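Local coordinates for protein aspartate--tRNA(Asp/Asn) ligase (Sulfolobus tokodaii, PDB 1WYD) that activates aspartate with ATP and probably transfers it to both tRNA(Asp) and tRNA(Asn), as a non-discriminating class II aminoacyl-tRNA synthetase, at residues 288-293 with 305-310; 349-354 with 404-409; 237-242 with 318-323. All blocks are in the same frame, centred on the assembly; numbering follows the deposited sequence.

Interaction 1: residues 288-293 with 305-310; sequences RSKGYN and LRILNE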
loop_
_atom_site.group_PDB
_atom_site.type_symbol
_atom_site.label_atom_id
_atom_site.label_comp_id
_atom_site.label_asym_id
_atom_site.label_seq_id
_atom_site.Cartn_x
_atom_site.Cartn_y
_atom_site.Cartn_z
ATOM N N ARG B 288 39.306 -5.781 -10.740
ATOM C CA ARG B 288 40.435 -6.494 -11.314
ATOM C C ARG B 288 41.778 -5.847 -10.958
ATOM O O ARG B 288 42.737 -6.537 -10.614
ATOM C CB ARG B 288 40.283 -6.556 -12.827
ATOM C CG ARG B 288 39.430 -7.683 -13.268
ATOM C CD ARG B 288 39.422 -7.894 -14.767
ATOM N NE ARG B 288 40.482 -8.835 -15.114
ATOM C CZ ARG B 288 41.608 -8.502 -15.727
ATOM N NH1 ARG B 288 41.859 -7.231 -16.105
ATOM N NH2 ARG B 288 42.490 -9.449 -15.972
ATOM N N SER B 289 41.804 -4.521 -11.039
ATOM C CA SER B 289 42.999 -3.739 -10.831
ATOM C C SER B 289 43.423 -3.685 -9.361
ATOM O O SER B 289 44.524 -3.249 -9.051
ATOM C CB SER B 289 42.770 -2.326 -11.371
ATOM O OG SER B 289 42.328 -1.505 -10.322
ATOM N N LYS B 290 42.537 -4.109 -8.462
ATOM C CA LYS B 290 42.857 -4.277 -7.038
ATOM C C LYS B 290 43.186 -5.732 -6.705
ATOM O O LYS B 290 43.514 -6.043 -5.551
ATOM C CB LYS B 290 41.705 -3.809 -6.147
ATOM C CG LYS B 290 41.448 -2.336 -6.173
ATOM C CD LYS B 290 41.704 -1.737 -4.832
ATOM C CE LYS B 290 41.693 -0.208 -4.934
ATOM N NZ LYS B 290 42.962 0.368 -5.512
ATOM N N GLY B 291 43.075 -6.612 -7.699
ATOM C CA GLY B 291 43.513 -7.992 -7.565
ATOM C C GLY B 291 42.485 -9.078 -7.295
ATOM O O GLY B 291 42.846 -10.193 -6.907
ATOM N N TYR B 292 41.209 -8.765 -7.494
ATOM C CA TYR B 292 40.140 -9.732 -7.264
ATOM C C TYR B 292 39.948 -10.544 -8.511
ATOM O O TYR B 292 40.106 -10.043 -9.637
ATOM C CB TYR B 292 38.828 -9.066 -6.762
ATOM C CG TYR B 292 39.066 -8.403 -5.434
ATOM C CD1 TYR B 292 39.412 -7.069 -5.380
ATOM C CD2 TYR B 292 39.035 -9.135 -4.247
ATOM C CE1 TYR B 292 39.687 -6.452 -4.193
ATOM C CE2 TYR B 292 39.321 -8.527 -3.028
ATOM C CZ TYR B 292 39.662 -7.170 -3.023
ATOM O OH TYR B 292 39.971 -6.494 -1.856
ATOM N N ASN B 293 39.652 -11.818 -8.296
ATOM C CA ASN B 293 39.444 -12.745 -9.393
ATOM C C ASN B 293 38.033 -12.600 -9.958
ATOM O O ASN B 293 37.126 -13.385 -9.619
ATOM C CB ASN B 293 39.704 -14.180 -8.942
ATOM C CG ASN B 293 39.750 -15.148 -10.104
ATOM O OD1 ASN B 293 40.074 -16.328 -9.924
ATOM N ND2 ASN B 293 39.437 -14.658 -11.317
ATOM N N LEU B 305 31.016 -4.966 -3.573
ATOM C CA LEU B 305 30.366 -3.673 -3.331
ATOM C C LEU B 305 31.082 -2.914 -2.227
ATOM O O LEU B 305 31.187 -1.681 -2.273
ATOM C CB LEU B 305 28.905 -3.854 -2.968
ATOM C CG LEU B 305 27.977 -4.454 -4.007
ATOM C CD1 LEU B 305 26.622 -4.731 -3.365
ATOM C CD2 LEU B 305 27.818 -3.519 -5.213
ATOM N N ARG B 306 31.604 -3.648 -1.253
ATOM C CA ARG B 306 32.441 -3.027 -0.217
ATOM C C ARG B 306 33.648 -2.298 -0.801
ATOM O O ARG B 306 33.878 -1.134 -0.480
ATOM C CB ARG B 306 32.874 -4.024 0.850
ATOM C CG ARG B 306 31.760 -4.330 1.844
ATOM C CD ARG B 306 32.222 -5.044 3.118
ATOM N NE ARG B 306 31.104 -5.245 4.042
ATOM C CZ ARG B 306 30.423 -6.395 4.146
ATOM N NH1 ARG B 306 30.764 -7.461 3.388
ATOM N NH2 ARG B 306 29.409 -6.480 5.019
ATOM N N ILE B 307 34.377 -2.977 -1.685
ATOM C CA ILE B 307 35.574 -2.414 -2.292
ATOM C C ILE B 307 35.148 -1.280 -3.219
ATOM O O ILE B 307 35.791 -0.213 -3.257
ATOM C CB ILE B 307 36.368 -3.512 -3.045
ATOM C CG1 ILE B 307 36.698 -4.677 -2.116
ATOM C CG2 ILE B 307 37.650 -2.963 -3.643
ATOM C CD1 ILE B 307 36.439 -6.024 -2.764
ATOM N N LEU B 308 34.048 -1.489 -3.949
ATOM C CA LEU B 308 33.536 -0.431 -4.830
ATOM C C LEU B 308 33.217 0.813 -4.021
ATOM O O LEU B 308 33.570 1.925 -4.405
ATOM C CB LEU B 308 32.323 -0.907 -5.636
ATOM C CG LEU B 308 32.679 -1.774 -6.842
ATOM C CD1 LEU B 308 31.446 -2.112 -7.670
ATOM C CD2 LEU B 308 33.763 -1.107 -7.723
ATOM N N ASN B 309 32.560 0.603 -2.887
ATOM C CA ASN B 309 32.243 1.675 -1.944
ATOM C C ASN B 309 33.516 2.334 -1.393
ATOM O O ASN B 309 33.634 3.576 -1.386
ATOM C CB ASN B 309 31.376 1.119 -0.809
ATOM C CG ASN B 309 31.017 2.146 0.233
ATOM O OD1 ASN B 309 30.845 1.795 1.395
ATOM N ND2 ASN B 309 30.878 3.417 -0.170
ATOM N N GLU B 310 34.462 1.499 -0.954
ATOM C CA GLU B 310 35.746 1.977 -0.429
ATOM C C GLU B 310 36.599 2.757 -1.456
ATOM O O GLU B 310 37.566 3.411 -1.080
ATOM C CB GLU B 310 36.551 0.814 0.172
ATOM C CG GLU B 310 36.550 0.709 1.699
ATOM C CD GLU B 310 35.990 1.952 2.404
ATOM O OE1 GLU B 310 36.698 2.993 2.487
ATOM O OE2 GLU B 310 34.831 1.892 2.892
#

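Interaction 2: residues 349-354 with 404-409; sequences KFLEIV and LMVMLT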
loop_
_atom_site.group_PDB
_atom_site.type_symbol
_atom_site.label_atom_id
_atom_site.label_comp_id
_atom_site.label_asym_id
_atom_site.label_seq_id
_atom_site.Cartn_x
_atom_site.Cartn_y
_atom_site.Cartn_z
ATOM N N LYS B 349 26.198 2.407 -0.173
ATOM C CA LYS B 349 27.449 1.785 0.325
ATOM C C LYS B 349 27.732 0.390 -0.244
ATOM O O LYS B 349 28.331 0.259 -1.294
ATOM C CB LYS B 349 27.530 1.815 1.861
ATOM C CG LYS B 349 27.486 3.235 2.417
ATOM C CD LYS B 349 27.881 3.329 3.880
ATOM C CE LYS B 349 27.538 4.734 4.363
ATOM N NZ LYS B 349 27.723 4.982 5.824
ATOM N N PHE B 350 27.281 -0.664 0.426
ATOM C CA PHE B 350 27.401 -2.008 -0.130
ATOM C C PHE B 350 26.060 -2.736 -0.168
ATOM O O PHE B 350 26.021 -3.970 -0.173
ATOM C CB PHE B 350 28.417 -2.835 0.680
ATOM C CG PHE B 350 28.052 -2.984 2.134
ATOM C CD1 PHE B 350 28.570 -2.102 3.082
ATOM C CD2 PHE B 350 27.174 -3.988 2.550
ATOM C CE1 PHE B 350 28.220 -2.202 4.439
ATOM C CE2 PHE B 350 26.809 -4.101 3.883
ATOM C CZ PHE B 350 27.336 -3.198 4.841
ATOM N N LEU B 351 24.961 -1.999 -0.198
ATOM C CA LEU B 351 23.649 -2.652 -0.239
ATOM C C LEU B 351 22.873 -2.251 -1.490
ATOM O O LEU B 351 22.865 -1.073 -1.870
ATOM C CB LEU B 351 22.864 -2.308 1.028
ATOM C CG LEU B 351 21.531 -3.000 1.344
ATOM C CD1 LEU B 351 21.638 -4.556 1.647
ATOM C CD2 LEU B 351 20.955 -2.245 2.504
ATOM N N GLU B 352 22.247 -3.222 -2.147
ATOM C CA GLU B 352 21.426 -2.925 -3.324
ATOM C C GLU B 352 20.058 -2.449 -2.851
ATOM O O GLU B 352 19.416 -3.076 -2.022
ATOM C CB GLU B 352 21.310 -4.125 -4.260
ATOM C CG GLU B 352 20.591 -3.845 -5.580
ATOM C CD GLU B 352 19.912 -5.093 -6.149
ATOM O OE1 GLU B 352 20.625 -6.064 -6.514
ATOM O OE2 GLU B 352 18.663 -5.109 -6.246
ATOM N N ILE B 353 19.625 -1.315 -3.346
ATOM C CA ILE B 353 18.436 -0.707 -2.794
ATOM C C ILE B 353 17.342 -0.769 -3.835
ATOM O O ILE B 353 16.166 -0.912 -3.504
ATOM C CB ILE B 353 18.756 0.744 -2.424
ATOM C CG1 ILE B 353 19.887 0.754 -1.408
ATOM C CG2 ILE B 353 17.508 1.501 -1.986
ATOM C CD1 ILE B 353 19.484 0.969 0.015
ATOM N N VAL B 354 17.741 -0.678 -5.102
ATOM C CA VAL B 354 16.796 -0.604 -6.198
ATOM C C VAL B 354 17.401 -1.374 -7.355
ATOM O O VAL B 354 18.617 -1.348 -7.518
ATOM C CB VAL B 354 16.538 0.879 -6.652
ATOM C CG1 VAL B 354 15.410 0.946 -7.646
ATOM C CG2 VAL B 354 16.229 1.786 -5.493
ATOM N N LEU B 404 15.774 0.321 1.823
ATOM C CA LEU B 404 15.770 1.799 1.786
ATOM C C LEU B 404 15.798 2.303 3.205
ATOM O O LEU B 404 16.381 3.327 3.490
ATOM C CB LEU B 404 14.528 2.354 1.077
ATOM C CG LEU B 404 14.119 3.818 1.311
ATOM C CD1 LEU B 404 15.158 4.866 0.690
ATOM C CD2 LEU B 404 12.690 4.068 0.806
ATOM N N MET B 405 15.213 1.542 4.123
ATOM C CA MET B 405 15.234 2.006 5.499
ATOM C C MET B 405 16.646 2.080 6.146
ATOM O O MET B 405 16.875 2.939 7.006
ATOM C CB MET B 405 14.249 1.224 6.330
ATOM C CG MET B 405 12.815 1.613 6.019
ATOM S SD MET B 405 12.362 3.241 6.715
ATOM C CE MET B 405 12.683 3.102 8.421
ATOM N N VAL B 406 17.569 1.208 5.706
ATOM C CA VAL B 406 18.964 1.241 6.149
ATOM C C VAL B 406 19.600 2.591 5.823
ATOM O O VAL B 406 20.302 3.190 6.657
ATOM C CB VAL B 406 19.799 0.166 5.461
ATOM C CG1 VAL B 406 21.274 0.316 5.812
ATOM C CG2 VAL B 406 19.288 -1.238 5.835
ATOM N N MET B 407 19.348 3.073 4.610
ATOM C CA MET B 407 19.822 4.378 4.181
ATOM C C MET B 407 19.145 5.512 4.987
ATOM O O MET B 407 19.698 6.604 5.150
ATOM C CB MET B 407 19.606 4.503 2.647
ATOM C CG MET B 407 19.861 5.871 2.072
ATOM S SD MET B 407 19.262 6.015 0.375
ATOM C CE MET B 407 20.476 7.226 -0.150
ATOM N N LEU B 408 17.957 5.266 5.508
ATOM C CA LEU B 408 17.259 6.315 6.248
ATOM C C LEU B 408 17.363 6.261 7.768
ATOM O O LEU B 408 16.838 7.156 8.445
ATOM C CB LEU B 408 15.784 6.402 5.846
ATOM C CG LEU B 408 15.450 6.559 4.368
ATOM C CD1 LEU B 408 13.965 6.400 4.260
ATOM C CD2 LEU B 408 15.869 7.980 3.883
ATOM N N THR B 409 18.034 5.253 8.324
ATOM C CA THR B 409 18.074 5.118 9.783
ATOM C C THR B 409 19.442 4.755 10.322
ATOM O O THR B 409 19.755 5.020 11.473
ATOM C CB THR B 409 17.091 4.020 10.227
ATOM O OG1 THR B 409 17.420 2.810 9.523
ATOM C CG2 THR B 409 15.690 4.364 9.779
#

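Interaction 3: residues 237-242 with 318-323; sequences DVMQLL and FIVDWP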
loop_
_atom_site.group_PDB
_atom_site.type_symbol
_atom_site.label_atom_id
_atom_site.label_comp_id
_atom_site.label_asym_id
_atom_site.label_seq_id
_atom_site.Cartn_x
_atom_site.Cartn_y
_atom_site.Cartn_z
ATOM N N ASP B 237 15.464 7.714 -18.011
ATOM C CA ASP B 237 14.325 8.510 -17.517
ATOM C C ASP B 237 13.894 8.168 -16.094
ATOM O O ASP B 237 13.649 9.065 -15.270
ATOM C CB ASP B 237 13.110 8.352 -18.419
ATOM C CG ASP B 237 13.318 8.943 -19.774
ATOM O OD1 ASP B 237 13.017 8.238 -20.773
ATOM O OD2 ASP B 237 13.790 10.104 -19.925
ATOM N N VAL B 238 13.770 6.862 -15.834
ATOM C CA VAL B 238 13.338 6.377 -14.542
ATOM C C VAL B 238 14.420 6.575 -13.470
ATOM O O VAL B 238 14.120 6.929 -12.312
ATOM C CB VAL B 238 12.773 4.904 -14.606
ATOM C CG1 VAL B 238 11.533 4.860 -15.504
ATOM C CG2 VAL B 238 13.789 3.918 -15.089
ATOM N N MET B 239 15.674 6.386 -13.855
ATOM C CA MET B 239 16.767 6.730 -12.942
ATOM C C MET B 239 16.663 8.197 -12.463
ATOM O O MET B 239 16.784 8.469 -11.261
ATOM C CB MET B 239 18.135 6.395 -13.547
ATOM C CG MET B 239 18.498 4.961 -13.387
ATOM S SD MET B 239 20.232 4.601 -13.725
ATOM C CE MET B 239 20.264 4.555 -15.570
ATOM N N GLN B 240 16.349 9.115 -13.374
ATOM C CA GLN B 240 16.087 10.516 -12.998
ATOM C C GLN B 240 14.814 10.751 -12.184
ATOM O O GLN B 240 14.723 11.703 -11.405
ATOM C CB GLN B 240 16.000 11.374 -14.241
ATOM C CG GLN B 240 17.304 11.952 -14.630
ATOM C CD GLN B 240 17.183 12.718 -15.929
ATOM O OE1 GLN B 240 16.197 13.454 -16.143
ATOM N NE2 GLN B 240 18.159 12.530 -16.818
ATOM N N LEU B 241 13.801 9.922 -12.413
ATOM C CA LEU B 241 12.598 9.968 -11.584
ATOM C C LEU B 241 12.974 9.553 -10.158
ATOM O O LEU B 241 12.601 10.221 -9.178
ATOM C CB LEU B 241 11.544 9.024 -12.159
ATOM C CG LEU B 241 10.042 9.202 -11.936
ATOM C CD1 LEU B 241 9.450 7.813 -11.768
ATOM C CD2 LEU B 241 9.672 10.075 -10.756
ATOM N N LEU B 242 13.727 8.454 -10.048
ATOM C CA LEU B 242 14.038 7.872 -8.752
ATOM C C LEU B 242 14.901 8.850 -7.956
ATOM O O LEU B 242 14.639 9.087 -6.789
ATOM C CB LEU B 242 14.670 6.474 -8.914
ATOM C CG LEU B 242 15.647 5.931 -7.900
ATOM C CD1 LEU B 242 14.904 5.286 -6.742
ATOM C CD2 LEU B 242 16.501 4.951 -8.566
ATOM N N PHE B 318 24.753 4.459 -8.823
ATOM C CA PHE B 318 24.133 3.449 -9.682
ATOM C C PHE B 318 25.208 2.573 -10.327
ATOM O O PHE B 318 26.226 3.080 -10.782
ATOM C CB PHE B 318 23.414 4.129 -10.858
ATOM C CG PHE B 318 22.157 4.879 -10.500
ATOM C CD1 PHE B 318 22.119 6.254 -10.575
ATOM C CD2 PHE B 318 20.969 4.190 -10.197
ATOM C CE1 PHE B 318 20.939 6.953 -10.294
ATOM C CE2 PHE B 318 19.780 4.879 -9.917
ATOM C CZ PHE B 318 19.770 6.253 -9.962
ATOM N N ILE B 319 24.980 1.260 -10.394
ATOM C CA ILE B 319 25.703 0.433 -11.347
ATOM C C ILE B 319 24.821 0.113 -12.569
ATOM O O ILE B 319 23.939 -0.770 -12.517
ATOM C CB ILE B 319 26.240 -0.846 -10.741
ATOM C CG1 ILE B 319 27.125 -0.559 -9.537
ATOM C CG2 ILE B 319 27.062 -1.571 -11.798
ATOM C CD1 ILE B 319 27.754 -1.838 -8.972
ATOM N N VAL B 320 25.122 0.807 -13.668
ATOM C CA VAL B 320 24.371 0.760 -14.925
ATOM C C VAL B 320 24.967 -0.172 -15.995
ATOM O O VAL B 320 26.109 -0.629 -15.897
ATOM C CB VAL B 320 24.193 2.193 -15.514
ATOM C CG1 VAL B 320 23.588 3.126 -14.488
ATOM C CG2 VAL B 320 25.491 2.732 -16.008
ATOM N N ASP B 321 24.183 -0.437 -17.028
ATOM C CA ASP B 321 24.645 -1.192 -18.177
ATOM C C ASP B 321 25.246 -2.588 -17.835
ATOM O O ASP B 321 26.347 -2.917 -18.296
ATOM C CB ASP B 321 25.606 -0.332 -19.050
ATOM C CG ASP B 321 24.947 0.973 -19.565
ATOM O OD1 ASP B 321 25.648 1.872 -20.074
ATOM O OD2 ASP B 321 23.724 1.192 -19.520
ATOM N N TRP B 322 24.521 -3.419 -17.077
ATOM C CA TRP B 322 24.959 -4.824 -16.841
ATOM C C TRP B 322 24.980 -5.731 -18.117
ATOM O O TRP B 322 24.343 -5.399 -19.124
ATOM C CB TRP B 322 24.095 -5.481 -15.739
ATOM C CG TRP B 322 24.248 -4.844 -14.371
ATOM C CD1 TRP B 322 23.766 -3.639 -13.985
ATOM C CD2 TRP B 322 24.928 -5.389 -13.227
ATOM N NE1 TRP B 322 24.104 -3.387 -12.678
ATOM C CE2 TRP B 322 24.822 -4.441 -12.187
ATOM C CE3 TRP B 322 25.625 -6.587 -12.977
ATOM C CZ2 TRP B 322 25.370 -4.644 -10.913
ATOM C CZ3 TRP B 322 26.175 -6.794 -11.710
ATOM C CH2 TRP B 322 26.039 -5.819 -10.687
ATOM N N PRO B 323 25.697 -6.867 -18.094
ATOM C CA PRO B 323 25.552 -7.875 -19.165
ATOM C C PRO B 323 24.130 -8.406 -19.306
ATOM O O PRO B 323 23.477 -8.727 -18.299
ATOM C CB PRO B 323 26.486 -9.013 -18.738
ATOM C CG PRO B 323 26.890 -8.705 -17.338
ATOM C CD PRO B 323 26.724 -7.258 -17.115
#

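Interaction 1: residues 288-293 with 305-310
Lys290 makes the first, light touch on the neighbouring helix: the aliphatic part of its chain runs past Ile307, with CD of Lys290 4.4 Å from CG2 of Ile307. A lysine suits this exposed edge of the contact, since its methylenes can lie near an apolar group while the ammonium stays at the surface. Gly291 then turns the chain. It ends helix 280-289 in a Schellman motif, with a positive phi of 100° and its N bonded back to O of Arg288 at 2.9 Å; a side chain at these backbone angles would press on the preceding carbonyl, so glycine fits. Within the class II catalytic domain, the chain leaving helix 280-289 passes alongside helix 302-312, a surface contact between consecutive helices.

Directly after the turn, Tyr292 carries the main contact. With CG anti to the carbonyl carbon (chi1 -63°) the ring is carried toward helix 302-312, and the side chains of Tyr292 and Ile307 approach from opposite directions. CD1 of Ile307 sits over one ring face, 3.7 Å from the Tyr292 centroid and 24° off the normal, a CH-pi contact. The methyl is displaced toward the rim, where it comes within 3.4 Å of CZ of Tyr292, and CG1 of Ile307, on the same side of the ring, lies near the hydroxyl end, 3.8 Å from OH of Tyr292. The flat phenol offers the isoleucine a broad apolar face, while Ile307 also packs on Leu287.

Interaction 2: residues 349-354 with 404-409
Leu351 and Val406 reach toward each other tip to tip, strand against helix, and this pair sets the closest apolar approach of the contact: CD2 of Leu351 lies 3.9 Å from CG2 of Val406. With CG anti to the backbone N (chi1 -172°), Leu351 extends from its strand, and its CD2 meets both the CB and the methyl groups of the valine. The branched, compact valine offers a blunt surface close to the helix backbone.

Two residues on, Ile353 projects from the strand in the same general direction and meets Leu404, the first residue of 404-409. Both branches take part: CG2 of Ile353 lies 4.2 Å from CA of Leu404, and CD1 is as near to the same main chain while also touching CB of Met407 at 4.4 Å. A beta-branched residue is apt here because it is at home in a strand and presents two arms to the helix. Thr409, farther along, turns its hydroxyl back on the helix: OG1 of Thr409 donates to O of Met405 at 2.6 Å, from above the carbonyl plane.

Glu352, between the two apolar strand residues, is predicted to bind ATP and magnesium. Strand 351-354 and helix 404-409 run at 108° to each other. Ile353 and Val354 form a classic beta bulge opposite Leu346 of strand 343-348; strand 394-400 flanks the other side, and helix 128-150 packs against Met405 and Leu408.

Interaction 3: residues 237-242 with 318-323
A Met-aromatic contact joins helix 235-256 to strand 316-320 of the large mixed sheet at the heart of the class II catalytic domain. Met239 lays its thioether over the Phe318 ring: SD of Met239 stands 3.7 Å from the ring centroid, only 13° off the normal and thus above the centre. CG of Met239 covers the same ring, 4.0 Å from its centroid, adding a CH-pi contact. The bend at the end of the methionine chain (chi3 -79°) carries CE of Met239 to within 3.8 Å of CG1 of Val320, and SD of Met239 is 3.7 Å from the same methyl. One flexible, unbranched residue thereby spans two strand side chains that point to the same side, while the intervening Ile319 points away to the other face of the sheet.

Leu242, one helical turn on, meets the same phenyl group from a different quarter. Its CD2 lies at the ring edge, in plane, 3.5 Å from CE2 of Phe318. The phenyl group is therefore bordered by sulfur over its face and by a methyl at its rim, and Phe344 of strand 343-348 meets it with its ring plane nearly perpendicular.

All four touching residues are buried and apolar, and the contact rests on dispersion and shape. The polarisable sulfur over the pi cloud suits this setting, since it packs closely without needing a polar partner; stacked over the face, it would tend to hinder rotation of the ring more than the methyl at the edge.

How the interactions relate
All three contacts lie within the class II catalytic domain, their centres 16 to 21 Å apart. Interactions 2 and 3 reach the same mixed sheet, at strands 351-358 and 316-320, with strand 343-348 between them; Val354 CG2 and Leu242 CD1 meet at 3.9 Å. Along the chain, interaction 1 is nested inside the loop closed by interaction 3, and interaction 2 opens after both. Helix 302-312 leads directly into strand 316-320, and its Leu308 packs on Ile319, while Asn309 and Leu305 touch the loop entering strand 351-358. Helix 302-312 thus touches both the sheet and the loop leading into the strand that holds Glu352, a predicted ATP and magnesium ligand.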